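Local structure of beta-hexosaminidase Amuc_2018 (Akkermansia muciniphila, 6JEB) at residues L15-S27 against Y39-A51. The protein hydrolyses terminal non-reducing N-acetylglucosamine and N-acetylgalactosamine residues from beta-N-acetylhexosaminides, including terminally unbranched N-glycans and chitobiose. Residues are numbered along the deposited sequence; the frame is centred on the assembly and turned at random.
Sequences LRQETAKTLQLLS and YRLTVTPQGAHLA
With OG of Ser-27 set between its own backbone N and carbonyl carbon (chi1 64°), and the His-49 ring swung to the side of its backbone N (chi1 -60°), the two side chains meet at the ring edge. ND1 of His-49 donates to OG of Ser-27 at 2.7 Å, the oxygen lying in the ring plane, and a water then links that hydroxyl to the carbonyl of Leu-50. Leu-26 reaches the same imidazole obliquely, its CD1 3.6 Å from NE2 of His-49. Replacing the imidazole with the methyl of an alanine is likely to leave the Ser-27 hydroxyl without its ring donor and CD1 of Leu-26 without part of its cover.

The backbones illustrate how a parallel pair absorbs an irregularity. Ala-48 N donates to Gln-24 O at 2.8 Å, Leu-26 N to Ala-48 O at 2.7 Å, and Leu-50 N to Ser-27 O; the register shifts by one residue between the Leu-25/Ala-48 and Ser-27/His-49 pairs, a beta bulge. Gly-47 opens the strand with phi 138°, where a side chain would strike Gln-24 O and Leu-26 CG.

On the face that carries Ala-48 and Leu-50, CD1 of Leu-25 packs 4.0 Å from CB of Leu-50, while CD2 of Leu-23 lies 4.1 Å from CG1 of Val-43, which also meets the methyl of Ala-20. Helix 55-73 lies against this face, touching Leu-23 through Leu-68 and Leu-72 and Leu-50 through Leu-62. Farther along, the Pro-45 ring rests on CB of Glu-18, and a water joins Arg-16 NH1 to Val-43 O.

Hairpin 39-51, closed by a type I turn, thus takes 25-27 as a parallel neighbour, with a beta bulge in the pairing, within the mixed sheet, backed by a helix, of the non-catalytic domain 2 of family 20 glycosyl hydrolases.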
# COMPACT_ATOMS: atom_id res chain seq x y z
N LEU A 15 11.98 -25.72 -17.57
CA LEU A 15 11.36 -26.98 -17.20
C LEU A 15 12.14 -28.16 -17.76
O LEU A 15 12.75 -28.08 -18.83
CB LEU A 15 9.92 -27.02 -17.72
CG LEU A 15 8.98 -26.00 -17.08
CD1 LEU A 15 7.61 -26.05 -17.75
CD2 LEU A 15 8.86 -26.24 -15.59
N ARG A 16 12.12 -29.26 -17.02
CA ARG A 16 12.81 -30.49 -17.39
C ARG A 16 11.80 -31.62 -17.52
O ARG A 16 10.64 -31.49 -17.12
CB ARG A 16 13.90 -30.82 -16.36
CG ARG A 16 15.03 -29.79 -16.35
CD ARG A 16 16.00 -29.94 -15.19
NE ARG A 16 17.21 -29.15 -15.43
CZ ARG A 16 18.15 -28.92 -14.52
NH1 ARG A 16 18.02 -29.40 -13.28
NH2 ARG A 16 19.22 -28.19 -14.84
N GLN A 17 12.24 -32.74 -18.11
CA GLN A 17 11.33 -33.82 -18.46
C GLN A 17 10.92 -34.68 -17.27
O GLN A 17 9.86 -35.31 -17.32
CB GLN A 17 11.93 -34.71 -19.56
CG GLN A 17 13.07 -35.60 -19.08
CD GLN A 17 13.43 -36.69 -20.09
OE1 GLN A 17 12.57 -37.43 -20.56
NE2 GLN A 17 14.72 -36.80 -20.41
N GLU A 18 11.73 -34.73 -16.21
CA GLU A 18 11.41 -35.58 -15.08
C GLU A 18 10.25 -35.00 -14.28
O GLU A 18 9.88 -33.83 -14.42
CB GLU A 18 12.63 -35.73 -14.16
CG GLU A 18 13.84 -36.39 -14.80
CD GLU A 18 14.69 -35.41 -15.60
OE1 GLU A 18 14.59 -34.19 -15.37
OE2 GLU A 18 15.46 -35.88 -16.46
N THR A 19 9.67 -35.84 -13.43
CA THR A 19 8.55 -35.48 -12.58
C THR A 19 8.99 -35.58 -11.13
O THR A 19 9.76 -36.47 -10.76
CB THR A 19 7.38 -36.44 -12.82
OG1 THR A 19 6.97 -36.36 -14.19
CG2 THR A 19 6.20 -36.10 -11.92
N ALA A 20 8.50 -34.65 -10.30
CA ALA A 20 8.77 -34.65 -8.87
C ALA A 20 7.48 -34.89 -8.10
O ALA A 20 6.47 -34.22 -8.35
CB ALA A 20 9.38 -33.31 -8.44
N LYS A 21 7.52 -35.84 -7.17
CA LYS A 21 6.40 -36.09 -6.26
C LYS A 21 6.74 -35.72 -4.83
O LYS A 21 5.95 -36.00 -3.91
CB LYS A 21 5.93 -37.54 -6.36
CG LYS A 21 5.21 -37.83 -7.66
CD LYS A 21 4.79 -39.28 -7.77
CE LYS A 21 4.12 -39.53 -9.11
NZ LYS A 21 3.71 -40.95 -9.28
N THR A 22 7.89 -35.09 -4.62
CA THR A 22 8.27 -34.56 -3.32
C THR A 22 8.93 -33.21 -3.54
O THR A 22 9.56 -32.97 -4.57
CB THR A 22 9.23 -35.50 -2.57
OG1 THR A 22 9.59 -34.91 -1.32
CG2 THR A 22 10.49 -35.77 -3.38
N LEU A 23 8.74 -32.32 -2.57
CA LEU A 23 9.39 -31.02 -2.56
C LEU A 23 10.19 -30.81 -1.28
O LEU A 23 10.42 -29.67 -0.87
CB LEU A 23 8.36 -29.90 -2.78
CG LEU A 23 7.92 -29.75 -4.24
CD1 LEU A 23 6.60 -28.99 -4.34
CD2 LEU A 23 9.02 -29.07 -5.06
N GLN A 24 10.61 -31.91 -0.65
CA GLN A 24 11.49 -31.84 0.50
C GLN A 24 12.71 -31.00 0.15
O GLN A 24 13.32 -31.17 -0.90
CB GLN A 24 11.94 -33.26 0.88
CG GLN A 24 13.06 -33.31 1.90
CD GLN A 24 13.60 -34.72 2.10
OE1 GLN A 24 12.90 -35.70 1.87
NE2 GLN A 24 14.86 -34.81 2.52
N LEU A 25 13.05 -30.07 1.03
CA LEU A 25 14.17 -29.18 0.79
C LEU A 25 15.46 -29.92 1.10
O LEU A 25 15.73 -30.26 2.26
CB LEU A 25 13.99 -27.93 1.63
CG LEU A 25 14.81 -26.70 1.26
CD1 LEU A 25 14.65 -26.34 -0.22
CD2 LEU A 25 14.43 -25.52 2.16
N LEU A 26 16.27 -30.19 0.06
CA LEU A 26 17.51 -30.95 0.20
C LEU A 26 18.71 -30.07 0.50
O LEU A 26 19.68 -30.54 1.10
CB LEU A 26 17.79 -31.72 -1.09
CG LEU A 26 16.73 -32.72 -1.53
CD1 LEU A 26 17.08 -33.31 -2.89
CD2 LEU A 26 16.61 -33.82 -0.48
N SER A 27 18.67 -28.81 0.07
CA SER A 27 19.76 -27.88 0.33
C SER A 27 19.18 -26.48 0.37
O SER A 27 18.15 -26.19 -0.25
CB SER A 27 20.88 -27.99 -0.71
OG SER A 27 20.41 -27.63 -1.99
N TYR A 39 16.89 -15.61 -6.05
CA TYR A 39 17.03 -17.01 -5.66
C TYR A 39 17.07 -17.89 -6.91
O TYR A 39 16.66 -17.48 -8.00
CB TYR A 39 15.92 -17.48 -4.68
CG TYR A 39 14.56 -17.56 -5.34
CD1 TYR A 39 14.15 -18.72 -5.99
CD2 TYR A 39 13.71 -16.46 -5.35
CE1 TYR A 39 12.93 -18.79 -6.63
CE2 TYR A 39 12.48 -16.52 -5.98
CZ TYR A 39 12.10 -17.69 -6.63
OH TYR A 39 10.90 -17.77 -7.29
N ARG A 40 17.58 -19.10 -6.72
CA ARG A 40 17.50 -20.16 -7.72
C ARG A 40 16.95 -21.39 -7.02
O ARG A 40 17.52 -21.86 -6.03
CB ARG A 40 18.88 -20.46 -8.31
CG ARG A 40 18.86 -21.52 -9.40
CD ARG A 40 20.28 -21.94 -9.82
NE ARG A 40 21.15 -20.79 -10.06
CZ ARG A 40 22.18 -20.43 -9.30
NH1 ARG A 40 22.51 -21.15 -8.23
NH2 ARG A 40 22.89 -19.36 -9.62
N LEU A 41 15.83 -21.90 -7.52
CA LEU A 41 15.16 -23.05 -6.92
C LEU A 41 15.14 -24.16 -7.95
O LEU A 41 14.57 -23.99 -9.03
CB LEU A 41 13.75 -22.68 -6.48
CG LEU A 41 12.93 -23.79 -5.81
CD1 LEU A 41 13.57 -24.24 -4.50
CD2 LEU A 41 11.51 -23.30 -5.57
N THR A 42 15.76 -25.29 -7.63
CA THR A 42 15.85 -26.42 -8.54
C THR A 42 14.99 -27.55 -8.00
O THR A 42 15.18 -28.00 -6.86
CB THR A 42 17.30 -26.87 -8.71
OG1 THR A 42 18.08 -25.76 -9.18
CG2 THR A 42 17.40 -28.01 -9.72
N VAL A 43 14.04 -28.00 -8.81
CA VAL A 43 13.12 -29.08 -8.46
C VAL A 43 13.62 -30.35 -9.13
O VAL A 43 13.74 -30.39 -10.36
CB VAL A 43 11.69 -28.73 -8.90
CG1 VAL A 43 10.74 -29.91 -8.65
CG2 VAL A 43 11.20 -27.47 -8.18
N THR A 44 13.94 -31.37 -8.34
CA THR A 44 14.42 -32.66 -8.82
C THR A 44 13.51 -33.76 -8.29
O THR A 44 12.74 -33.54 -7.36
CB THR A 44 15.86 -32.93 -8.34
OG1 THR A 44 15.85 -33.41 -6.99
CG2 THR A 44 16.74 -31.69 -8.46
N PRO A 45 13.59 -34.98 -8.86
CA PRO A 45 12.74 -36.06 -8.33
C PRO A 45 13.02 -36.40 -6.88
O PRO A 45 12.17 -37.02 -6.22
CB PRO A 45 13.05 -37.24 -9.25
CG PRO A 45 13.54 -36.60 -10.52
CD PRO A 45 14.32 -35.41 -10.06
N GLN A 46 14.19 -36.05 -6.36
CA GLN A 46 14.56 -36.35 -4.99
C GLN A 46 14.19 -35.23 -4.02
O GLN A 46 14.26 -35.44 -2.81
CB GLN A 46 16.07 -36.60 -4.89
CG GLN A 46 16.57 -37.80 -5.71
CD GLN A 46 16.70 -37.51 -7.20
OE1 GLN A 46 17.00 -36.39 -7.61
NE2 GLN A 46 16.48 -38.54 -8.02
N GLY A 47 13.80 -34.07 -4.52
CA GLY A 47 13.52 -32.92 -3.69
C GLY A 47 14.07 -31.66 -4.32
O GLY A 47 14.56 -31.66 -5.45
N ALA A 48 14.00 -30.58 -3.56
CA ALA A 48 14.29 -29.25 -4.08
C ALA A 48 15.57 -28.69 -3.48
O ALA A 48 15.92 -28.98 -2.33
CB ALA A 48 13.12 -28.30 -3.77
N HIS A 49 16.26 -27.87 -4.26
CA HIS A 49 17.47 -27.19 -3.83
C HIS A 49 17.25 -25.69 -3.95
O HIS A 49 16.89 -25.20 -5.03
CB HIS A 49 18.64 -27.58 -4.72
CG HIS A 49 18.94 -29.04 -4.70
ND1 HIS A 49 19.75 -29.63 -3.75
CD2 HIS A 49 18.52 -30.05 -5.51
CE1 HIS A 49 19.83 -30.92 -3.99
NE2 HIS A 49 19.10 -31.21 -5.05
N LEU A 50 17.47 -24.97 -2.85
CA LEU A 50 17.30 -23.52 -2.83
C LEU A 50 18.66 -22.85 -2.67
O LEU A 50 19.41 -23.18 -1.75
CB LEU A 50 16.36 -23.10 -1.70
CG LEU A 50 16.11 -21.59 -1.59
CD1 LEU A 50 15.46 -21.02 -2.83
CD2 LEU A 50 15.25 -21.31 -0.37
N ALA A 51 18.97 -21.93 -3.57
CA ALA A 51 20.12 -21.05 -3.44
C ALA A 51 19.59 -19.62 -3.45
O ALA A 51 18.65 -19.31 -4.18
CB ALA A 51 21.09 -21.23 -4.62
O HOH W 1 15.92 -30.81 -12.08
O HOH W 2 9.60 -37.73 -6.78
O HOH W 3 21.17 -25.20 -2.78